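Long-range contacts in alpha-1,3-glucanase (Streptomyces thermodiastaticus, PDB 7C7D), which probably hydrolyses the alpha-1,3-glucosidic linkages of alpha-1,3-glucan, as a thermostable glycosidase of family GH87: residues T60-E65 with T104-A109; N110-A115 with D191-E196; L126-N131 with D177-Q182; A67-T72 with Q91-D96. One frame throughout, in Å; residues are numbered along the deposited sequence.

Interaction 1 (T60-E65 with T104-A109); sequences TSVEAE and TVPRAA. With CA (calcium ion), chain C.
Apolar packing around Pro106 is one part of this surface contact, which joins strand 59-63, in one sheet of the N-terminal beta-sandwich, to the loop that leads on from strand 100-104 of the other sheet. Thr60 CG2 lies 3.8 Å from Pro106 CG, the two side chains sliding past each other in opposite senses, and Val62 CG2 reaches that same ring carbon at 3.8 Å. Two alternate residues of one strand thus share a proline, while Ser61 between them turns the other way. In Val62, CG1 stands anti to the backbone N (chi1 -179°), and CG2, beside that N, is left to do the touching.

The polar part is a single hydrogen bond. Arg107 NH2 donates to Thr60 OG1 at 2.9 Å, fairly straight at 162°, with the hydroxyl oxygen at the edge of the guanidinium and close to its plane. Arg107 CD also passes Thr60 OG1, at 3.1 Å. Threonine therefore divides its branches, methyl to the proline and hydroxyl to the arginine.

Metal ligation occupies the far end of 60-65. The calcium ion is bound by Glu63 OE2 at 2.3 Å and by both carboxylate oxygens of Glu65; Ser88, Gln91 and Asp191 complete the site. Strand 59-63 itself bonds to strand 188-196, whose Phe195 touches both Val62 and Pro106.

Chemically, the Thr60 hydroxyl is a neutral acceptor: it can orient the guanidinium, but is unlikely to offset its positive charge.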
# COMPACT_ATOMS: atom_id res chain seq x y z
N THR A 60 11.47 -12.30 2.72
CA THR A 60 10.94 -12.39 4.07
C THR A 60 11.43 -11.19 4.86
O THR A 60 12.61 -10.85 4.82
CB THR A 60 11.38 -13.69 4.73
OG1 THR A 60 10.80 -14.79 4.02
CG2 THR A 60 10.91 -13.74 6.18
N SER A 61 10.51 -10.55 5.58
CA SER A 61 10.84 -9.39 6.39
C SER A 61 11.18 -9.81 7.81
O SER A 61 10.59 -10.75 8.36
CB SER A 61 9.66 -8.42 6.42
OG SER A 61 9.33 -7.98 5.12
N VAL A 62 12.14 -9.11 8.41
CA VAL A 62 12.50 -9.29 9.81
C VAL A 62 12.44 -7.92 10.47
O VAL A 62 13.15 -6.99 10.05
CB VAL A 62 13.90 -9.90 9.97
CG1 VAL A 62 14.22 -10.08 11.45
CG2 VAL A 62 13.99 -11.24 9.23
N GLU A 63 11.60 -7.79 11.48
CA GLU A 63 11.49 -6.52 12.19
C GLU A 63 12.80 -6.25 12.93
O GLU A 63 13.38 -7.14 13.56
CB GLU A 63 10.34 -6.56 13.19
CG GLU A 63 8.96 -6.72 12.56
CD GLU A 63 8.47 -5.48 11.83
OE1 GLU A 63 7.43 -5.58 11.16
OE2 GLU A 63 9.12 -4.41 11.92
N ALA A 64 13.26 -5.00 12.87
CA ALA A 64 14.50 -4.66 13.55
C ALA A 64 14.40 -4.90 15.05
O ALA A 64 15.38 -5.30 15.69
CB ALA A 64 14.88 -3.21 13.26
N GLU A 65 13.22 -4.67 15.62
CA GLU A 65 13.01 -4.85 17.05
C GLU A 65 13.07 -6.32 17.47
O GLU A 65 13.14 -6.59 18.66
CB GLU A 65 11.68 -4.21 17.47
CG GLU A 65 10.45 -4.71 16.70
CD GLU A 65 10.12 -3.91 15.43
OE1 GLU A 65 11.03 -3.35 14.80
OE2 GLU A 65 8.93 -3.87 15.05
N THR A 104 19.27 -12.19 12.07
CA THR A 104 19.43 -13.57 11.65
C THR A 104 18.68 -13.75 10.34
O THR A 104 17.48 -13.48 10.26
CB THR A 104 18.92 -14.53 12.72
OG1 THR A 104 19.74 -14.41 13.89
CG2 THR A 104 18.99 -15.97 12.22
N VAL A 105 19.41 -14.17 9.31
CA VAL A 105 18.83 -14.29 7.96
C VAL A 105 17.73 -15.34 7.98
O VAL A 105 17.95 -16.46 8.47
CB VAL A 105 19.94 -14.66 6.96
CG1 VAL A 105 19.37 -14.97 5.61
CG2 VAL A 105 20.95 -13.52 6.86
N PRO A 106 16.52 -15.03 7.49
CA PRO A 106 15.40 -15.97 7.58
C PRO A 106 15.31 -16.98 6.44
O PRO A 106 14.56 -17.96 6.57
CB PRO A 106 14.19 -15.03 7.56
CG PRO A 106 14.63 -13.92 6.66
CD PRO A 106 16.09 -13.71 6.99
N ARG A 107 16.04 -16.77 5.35
CA ARG A 107 15.92 -17.59 4.15
C ARG A 107 17.09 -17.24 3.24
O ARG A 107 17.78 -16.24 3.44
CB ARG A 107 14.62 -17.27 3.42
CG ARG A 107 14.65 -15.88 2.78
CD ARG A 107 13.30 -15.46 2.26
NE ARG A 107 12.96 -16.12 1.01
CZ ARG A 107 11.73 -16.24 0.55
NH1 ARG A 107 11.50 -16.86 -0.61
NH2 ARG A 107 10.71 -15.74 1.24
N ALA A 108 17.30 -18.08 2.23
CA ALA A 108 18.31 -17.80 1.22
C ALA A 108 18.05 -16.43 0.60
O ALA A 108 16.93 -16.13 0.20
CB ALA A 108 18.27 -18.86 0.13
N ALA A 109 19.10 -15.61 0.54
CA ALA A 109 18.93 -14.26 0.05
C ALA A 109 20.26 -13.76 -0.50
O ALA A 109 21.33 -14.23 -0.10
CB ALA A 109 18.42 -13.32 1.15
CA CA C . 9.54 -2.46 13.05

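Interaction 2 (N110-A115 with D191-E196); sequences NALTVA and DVADFE. With CA (calcium ion), chain C.
Leu112 lays its CD1 methyl over one face of the Phe195 ring, 4.2 Å from the centroid and displaced toward the rim, a CH-pi contact between side chains that lie alongside and point the same way. Their strands, 109-117 and 188-196, run antiparallel in one sheet of the beta-sandwich, and the ladder begins with a classic beta bulge: Asn110 and Ala111 both face Glu196, whose O accepts from Asn110 N at 2.9 Å and only weakly from Ala111 N. Beyond it Thr113 and Asp194 form a regular hydrogen-bonded pair. At Ala115 the bonds part: its N donates to Val192 O, whereas Ala115 O accepts from Asp191 N at 2.8 Å.

The two faces differ in character. The CG of Leu112 stands anti to the backbone N (chi1 175°), and chi2 (63°) sets CD1, which also lies 4.0 Å from Ala193 CB. Val114 extends this apolar face, which packs on Val179 and Leu181 of the opposing sheet. On the other face Asp194 OD2 lies 3.9 Å from Thr113 CB, the side chains crossing at a slant. This carboxylate is held by Ser61 and by a salt bridge to Arg372, and Glu196 pairs likewise with Arg346; both arginines belong to the pectate lyase-like beta-helix, so this side of the sheet joins the two domains.

At the opposite end of the ladder Asp191 binds the calcium ion through its backbone O and through OD1, the latter at 2.3 Å. Near the bulge, one water donates to Glu196 OE1 and also hydrogen-bonds Thr113 OG1, each at 2.8 Å.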
# COMPACT_ATOMS: atom_id res chain seq x y z
N ASN A 110 20.17 -12.83 -1.45
CA ASN A 110 21.34 -12.15 -1.99
C ASN A 110 21.09 -10.65 -2.10
O ASN A 110 21.89 -9.94 -2.72
CB ASN A 110 21.75 -12.72 -3.36
CG ASN A 110 20.66 -12.56 -4.41
OD1 ASN A 110 19.56 -12.09 -4.14
ND2 ASN A 110 20.98 -12.96 -5.64
N ALA A 111 19.99 -10.17 -1.53
CA ALA A 111 19.59 -8.78 -1.66
C ALA A 111 18.91 -8.34 -0.38
O ALA A 111 18.33 -9.16 0.35
CB ALA A 111 18.66 -8.57 -2.86
N LEU A 112 18.97 -7.04 -0.11
CA LEU A 112 18.51 -6.48 1.14
C LEU A 112 17.78 -5.17 0.87
O LEU A 112 18.29 -4.32 0.15
CB LEU A 112 19.74 -6.20 2.02
CG LEU A 112 19.53 -5.51 3.36
CD1 LEU A 112 18.68 -6.37 4.26
CD2 LEU A 112 20.88 -5.23 4.01
N THR A 113 16.58 -5.03 1.44
CA THR A 113 15.87 -3.75 1.47
C THR A 113 15.61 -3.40 2.92
O THR A 113 15.15 -4.25 3.69
CB THR A 113 14.55 -3.82 0.70
OG1 THR A 113 14.81 -4.21 -0.66
CG2 THR A 113 13.85 -2.46 0.70
N VAL A 114 15.91 -2.16 3.30
CA VAL A 114 15.78 -1.72 4.69
C VAL A 114 14.88 -0.50 4.75
O VAL A 114 15.12 0.49 4.05
CB VAL A 114 17.16 -1.39 5.29
CG1 VAL A 114 17.01 -0.93 6.73
CG2 VAL A 114 18.07 -2.60 5.21
N ALA A 115 13.85 -0.56 5.59
CA ALA A 115 13.02 0.60 5.89
C ALA A 115 13.60 1.30 7.11
O ALA A 115 13.86 0.66 8.13
CB ALA A 115 11.58 0.16 6.15
N ASP A 191 13.63 0.15 10.91
CA ASP A 191 12.30 -0.38 11.18
C ASP A 191 12.22 -1.89 10.93
O ASP A 191 11.79 -2.66 11.80
CB ASP A 191 11.30 0.36 10.29
CG ASP A 191 9.88 -0.11 10.47
OD1 ASP A 191 9.60 -0.87 11.43
OD2 ASP A 191 9.03 0.30 9.64
N VAL A 192 12.60 -2.31 9.72
CA VAL A 192 12.39 -3.68 9.26
C VAL A 192 13.32 -3.87 8.07
O VAL A 192 13.62 -2.92 7.34
CB VAL A 192 10.89 -3.92 8.90
CG1 VAL A 192 10.36 -2.88 7.90
CG2 VAL A 192 10.67 -5.35 8.38
N ALA A 193 13.80 -5.10 7.89
CA ALA A 193 14.66 -5.44 6.77
C ALA A 193 14.05 -6.61 6.00
O ALA A 193 13.54 -7.56 6.60
CB ALA A 193 16.07 -5.81 7.24
N ASP A 194 14.11 -6.53 4.67
CA ASP A 194 13.59 -7.57 3.79
C ASP A 194 14.76 -8.31 3.15
O ASP A 194 15.68 -7.68 2.62
CB ASP A 194 12.73 -6.98 2.67
CG ASP A 194 11.64 -6.04 3.17
OD1 ASP A 194 11.14 -6.20 4.29
OD2 ASP A 194 11.28 -5.12 2.40
N PHE A 195 14.72 -9.64 3.20
CA PHE A 195 15.78 -10.48 2.66
C PHE A 195 15.23 -11.22 1.45
O PHE A 195 14.30 -12.02 1.58
CB PHE A 195 16.25 -11.45 3.75
CG PHE A 195 16.91 -10.76 4.90
CD1 PHE A 195 16.16 -10.26 5.95
CD2 PHE A 195 18.28 -10.58 4.92
CE1 PHE A 195 16.76 -9.61 7.01
CE2 PHE A 195 18.89 -9.92 5.97
CZ PHE A 195 18.14 -9.43 7.02
N GLU A 196 15.79 -10.93 0.27
CA GLU A 196 15.22 -11.36 -1.00
C GLU A 196 16.25 -12.14 -1.81
O GLU A 196 17.45 -11.81 -1.80
CB GLU A 196 14.75 -10.17 -1.84
CG GLU A 196 14.00 -10.57 -3.11
CD GLU A 196 13.29 -9.41 -3.79
OE1 GLU A 196 13.20 -8.32 -3.19
OE2 GLU A 196 12.81 -9.61 -4.93
CA CA C . 9.54 -2.46 13.05
O HOH W 1 13.82 -6.78 -0.90

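Interaction 3 (L126-N131 with D177-Q182); sequences LDVYVN and DTVTLQ
Tyr129 and Gln182 meet through different torsions: the tyrosine CG stands anti to its carbonyl carbon (chi1 -70°), the glutamine CG anti to its backbone N (chi1 -178°), and the glutamine chain then bends at chi2. The chi2 of Tyr129 turns the ring so that CE1 lies 3.8 Å from Gln182 CB, with ring and amide planes 48° apart, a slanted crossing rather than a stack. Past the ring, a water lying in its plane is hydrogen-bonded to Tyr129 OH at 2.6 Å, donates to Asp127 OD2 at 2.7 Å and accepts weakly from Gln182 NE2. The other end of that amide is fixed by Arg100, which bonds to Gln182 OE1. An alanine in place of Tyr129 would probably leave Gln182 CB without its ring contacts and this water without its hydroxyl partner, though still with Asp127 OD2.

Beneath these side chains runs a regular antiparallel ladder. Asp127 with Gln182 and Tyr129 with Thr180 are hydrogen-bonded pairs, Tyr129 N reaching Thr180 O at 2.8 Å, and Asn131 N prolongs the series to Thr178 O. On the reverse face Val128 CG2 lies beside Leu181 CD2 at 4.1 Å and its CG1 meets Val179 CG1; at the strand end Leu126 CD2 comes within 4.0 Å of Leu181 CD1.

In the five-stranded sheet of the sandwich, strand 178-183 stands between 100-104 and 123-130, and 133-142 lies beyond the latter; Val179 and Leu181 pack against Phe195 and Val190 of strand 188-196 in the opposing sheet.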
# COMPACT_ATOMS: atom_id res chain seq x y z
N LEU A 126 24.76 3.56 5.85
CA LEU A 126 24.61 2.52 6.85
C LEU A 126 25.45 1.34 6.39
O LEU A 126 25.23 0.82 5.30
CB LEU A 126 23.13 2.13 6.95
CG LEU A 126 22.66 1.23 8.09
CD1 LEU A 126 23.00 1.80 9.46
CD2 LEU A 126 21.16 1.03 7.97
N ASP A 127 26.43 0.96 7.20
CA ASP A 127 27.34 -0.12 6.81
C ASP A 127 26.65 -1.47 6.95
O ASP A 127 25.74 -1.65 7.77
CB ASP A 127 28.61 -0.10 7.66
CG ASP A 127 29.61 0.95 7.19
OD1 ASP A 127 29.35 1.62 6.17
OD2 ASP A 127 30.66 1.10 7.85
N VAL A 128 27.08 -2.42 6.13
CA VAL A 128 26.53 -3.77 6.11
C VAL A 128 27.66 -4.76 6.35
O VAL A 128 28.69 -4.70 5.67
CB VAL A 128 25.81 -4.07 4.78
CG1 VAL A 128 25.14 -5.44 4.83
CG2 VAL A 128 24.78 -2.99 4.46
N TYR A 129 27.47 -5.64 7.32
CA TYR A 129 28.39 -6.73 7.61
C TYR A 129 27.66 -8.04 7.39
O TYR A 129 26.46 -8.14 7.66
CB TYR A 129 28.86 -6.67 9.07
CG TYR A 129 29.78 -5.52 9.41
CD1 TYR A 129 29.30 -4.21 9.45
CD2 TYR A 129 31.12 -5.73 9.70
CE1 TYR A 129 30.13 -3.16 9.76
CE2 TYR A 129 31.96 -4.68 10.02
CZ TYR A 129 31.47 -3.40 10.04
OH TYR A 129 32.30 -2.35 10.36
N VAL A 130 28.38 -9.03 6.89
CA VAL A 130 27.86 -10.38 6.75
C VAL A 130 28.83 -11.30 7.47
O VAL A 130 29.98 -11.45 7.04
CB VAL A 130 27.68 -10.80 5.29
CG1 VAL A 130 27.35 -12.28 5.22
CG2 VAL A 130 26.60 -9.96 4.61
N ASN A 131 28.38 -11.90 8.57
CA ASN A 131 29.21 -12.82 9.36
C ASN A 131 30.42 -12.11 9.96
O ASN A 131 31.52 -12.66 10.01
CB ASN A 131 29.62 -14.05 8.55
CG ASN A 131 28.43 -14.92 8.18
OD1 ASN A 131 28.41 -15.53 7.11
ND2 ASN A 131 27.44 -14.97 9.06
N ASP A 177 22.58 -17.33 8.85
CA ASP A 177 23.64 -16.35 8.72
C ASP A 177 23.24 -15.06 9.43
O ASP A 177 22.09 -14.87 9.84
CB ASP A 177 23.89 -16.03 7.24
CG ASP A 177 24.68 -17.11 6.53
OD1 ASP A 177 24.91 -18.18 7.13
OD2 ASP A 177 25.05 -16.89 5.36
N THR A 178 24.21 -14.16 9.59
CA THR A 178 23.99 -12.88 10.24
C THR A 178 24.25 -11.77 9.24
O THR A 178 25.27 -11.78 8.54
CB THR A 178 24.93 -12.71 11.43
OG1 THR A 178 26.28 -12.91 11.01
CG2 THR A 178 24.59 -13.71 12.53
N VAL A 179 23.31 -10.83 9.16
CA VAL A 179 23.51 -9.57 8.44
C VAL A 179 23.37 -8.46 9.47
O VAL A 179 22.33 -8.34 10.13
CB VAL A 179 22.50 -9.40 7.29
CG1 VAL A 179 22.61 -8.00 6.69
CG2 VAL A 179 22.74 -10.46 6.23
N THR A 180 24.43 -7.66 9.61
CA THR A 180 24.47 -6.59 10.60
C THR A 180 24.50 -5.25 9.90
O THR A 180 25.26 -5.05 8.95
CB THR A 180 25.69 -6.74 11.51
OG1 THR A 180 25.62 -8.00 12.19
CG2 THR A 180 25.72 -5.63 12.55
N LEU A 181 23.65 -4.34 10.36
CA LEU A 181 23.65 -2.96 9.91
C LEU A 181 24.30 -2.12 11.00
O LEU A 181 23.90 -2.20 12.16
CB LEU A 181 22.22 -2.48 9.66
CG LEU A 181 21.36 -3.37 8.76
CD1 LEU A 181 19.98 -2.76 8.56
CD2 LEU A 181 22.05 -3.62 7.43
N GLN A 182 25.30 -1.33 10.63
CA GLN A 182 26.10 -0.56 11.58
C GLN A 182 26.05 0.91 11.20
O GLN A 182 26.50 1.28 10.10
CB GLN A 182 27.54 -1.06 11.59
CG GLN A 182 28.43 -0.35 12.59
CD GLN A 182 29.28 -1.32 13.37
OE1 GLN A 182 28.77 -2.18 14.08
NE2 GLN A 182 30.59 -1.20 13.21
O HOH W 2 31.38 0.05 10.18
O HOH W 3 27.06 -10.08 10.41

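Interaction 4 (A67-T72 with Q91-D96); sequences ATTTGT and QAVRLD. With CA (calcium ion), chain C.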
# COMPACT_ATOMS: atom_id res chain seq x y z
N ALA A 67 15.56 -8.24 16.25
CA ALA A 67 16.96 -8.58 16.03
C ALA A 67 17.78 -8.17 17.24
O ALA A 67 17.28 -7.57 18.20
CB ALA A 67 17.45 -7.93 14.74
N THR A 68 19.06 -8.54 17.22
CA THR A 68 19.95 -8.27 18.34
C THR A 68 20.64 -6.94 18.09
O THR A 68 21.20 -6.72 17.01
CB THR A 68 20.98 -9.39 18.46
OG1 THR A 68 20.27 -10.62 18.63
CG2 THR A 68 21.89 -9.15 19.67
N THR A 69 20.60 -6.04 19.08
CA THR A 69 21.02 -4.67 18.82
C THR A 69 21.75 -4.06 20.01
O THR A 69 21.55 -4.45 21.16
CB THR A 69 19.81 -3.77 18.45
OG1 THR A 69 20.28 -2.50 17.98
CG2 THR A 69 18.92 -3.53 19.64
N THR A 70 22.59 -3.07 19.70
CA THR A 70 23.17 -2.20 20.70
C THR A 70 22.53 -0.82 20.69
O THR A 70 23.00 0.08 21.41
CB THR A 70 24.69 -2.09 20.51
OG1 THR A 70 24.97 -1.56 19.20
CG2 THR A 70 25.35 -3.46 20.67
N GLY A 71 21.49 -0.62 19.88
CA GLY A 71 20.73 0.61 19.87
C GLY A 71 19.55 0.57 20.82
O GLY A 71 19.49 -0.25 21.74
N THR A 72 18.60 1.47 20.59
CA THR A 72 17.50 1.70 21.52
C THR A 72 16.18 1.43 20.80
O THR A 72 15.90 2.06 19.77
CB THR A 72 17.51 3.15 22.01
OG1 THR A 72 18.78 3.44 22.62
CG2 THR A 72 16.39 3.38 23.02
N GLN A 91 7.19 -0.28 16.07
CA GLN A 91 8.46 -0.31 16.79
C GLN A 91 9.61 -0.27 15.80
O GLN A 91 9.48 -0.72 14.66
CB GLN A 91 8.59 -1.58 17.64
CG GLN A 91 7.56 -1.69 18.73
CD GLN A 91 7.47 -3.10 19.24
OE1 GLN A 91 8.19 -3.48 20.16
NE2 GLN A 91 6.60 -3.90 18.64
N ALA A 92 10.74 0.26 16.25
CA ALA A 92 11.94 0.35 15.44
C ALA A 92 13.12 0.43 16.40
O ALA A 92 12.94 0.44 17.62
CB ALA A 92 11.88 1.56 14.49
N VAL A 93 14.33 0.50 15.85
CA VAL A 93 15.54 0.54 16.65
C VAL A 93 16.36 1.75 16.23
O VAL A 93 16.78 1.85 15.07
CB VAL A 93 16.37 -0.75 16.51
CG1 VAL A 93 17.64 -0.64 17.33
CG2 VAL A 93 15.55 -1.96 16.96
N ARG A 94 16.59 2.67 17.17
CA ARG A 94 17.38 3.86 16.91
C ARG A 94 18.85 3.53 17.13
O ARG A 94 19.23 3.08 18.22
CB ARG A 94 16.97 4.99 17.85
CG ARG A 94 17.73 6.29 17.60
CD ARG A 94 17.15 7.44 18.40
NE ARG A 94 17.40 7.30 19.83
CZ ARG A 94 16.45 7.16 20.75
NH1 ARG A 94 15.17 7.15 20.40
NH2 ARG A 94 16.78 7.04 22.03
N LEU A 95 19.65 3.71 16.09
CA LEU A 95 21.09 3.46 16.15
C LEU A 95 21.80 4.80 16.14
O LEU A 95 21.83 5.48 15.11
CB LEU A 95 21.54 2.64 14.95
CG LEU A 95 20.86 1.30 14.71
CD1 LEU A 95 21.42 0.67 13.45
CD2 LEU A 95 21.04 0.37 15.90
N ASP A 96 22.37 5.19 17.27
CA ASP A 96 23.40 6.21 17.22
C ASP A 96 24.54 5.71 16.36
O ASP A 96 24.77 4.48 16.23
CB ASP A 96 23.99 6.44 18.60
CG ASP A 96 23.10 7.30 19.49
OD1 ASP A 96 22.26 8.04 18.97
OD2 ASP A 96 23.25 7.19 20.74
CA CA C . 9.54 -2.46 13.05
O HOH W 4 20.41 4.43 20.51
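Thr69 is the first residue of 67-72 to press on the facing strand. Its OG1 stands anti to the backbone N (chi1 -170°), which brings it to 3.3 Å from Val93 CG1 and near Leu95 CD2. The same oxygen accepts from Gly71 N at 2.9 Å, closing an ST turn, and hydrogen-bonds Arg100 O, so the turn and the neighbouring strand share one hydroxyl. An alanine here would probably leave both Gly71 N and Arg100 O without that partner and open a gap beside Val93 CG1.

Gly71 then comes close to the strand, its CA 3.3 Å from Arg94 O in a C-H...O contact; a CB would collide with that oxygen and with Leu95 CD2.

Thr72 forms a hydrogen-bonded antiparallel pair with Arg94, with Thr72 N to Arg94 O at 2.9 Å and Arg94 N to Thr72 O at 2.8 Å. Their side chains run alongside each other, Thr72 CB over one face of the guanidinium and CG2 3.8 Å from NH2. Thr72 OG1 donates to a water that in turn donates to Arg94 O, giving this carbonyl a second hydrogen bond.

Across the turn the chain changes sheets: strand 68-69 edges the five-stranded sheet beside 100-104, whereas 72-74 pairs with strand 92-95, which on its other side pairs with 188-196. Just before 92-95, Gln91 O binds the calcium ion.

Read from the N terminus, the four contacts form two successive units, a worked example of how a beta-sandwich is closed loop by loop. Interaction 1 closes the first, from strand 59-63 to the loop before strand 109-117, and interaction 4 sits within it as a smaller loop in which the chain passes from one sheet to the other. Interaction 2 opens next and closes only at strand 188-196, enclosing interaction 3. None of the loops cross. The units are tied laterally: strand 188-196 pairs with 59-63 and 92-95, Val105 N bonds to Asp177 O, and the two sheets pack face to face. Interactions 1, 2 and 4 also converge on one calcium ion.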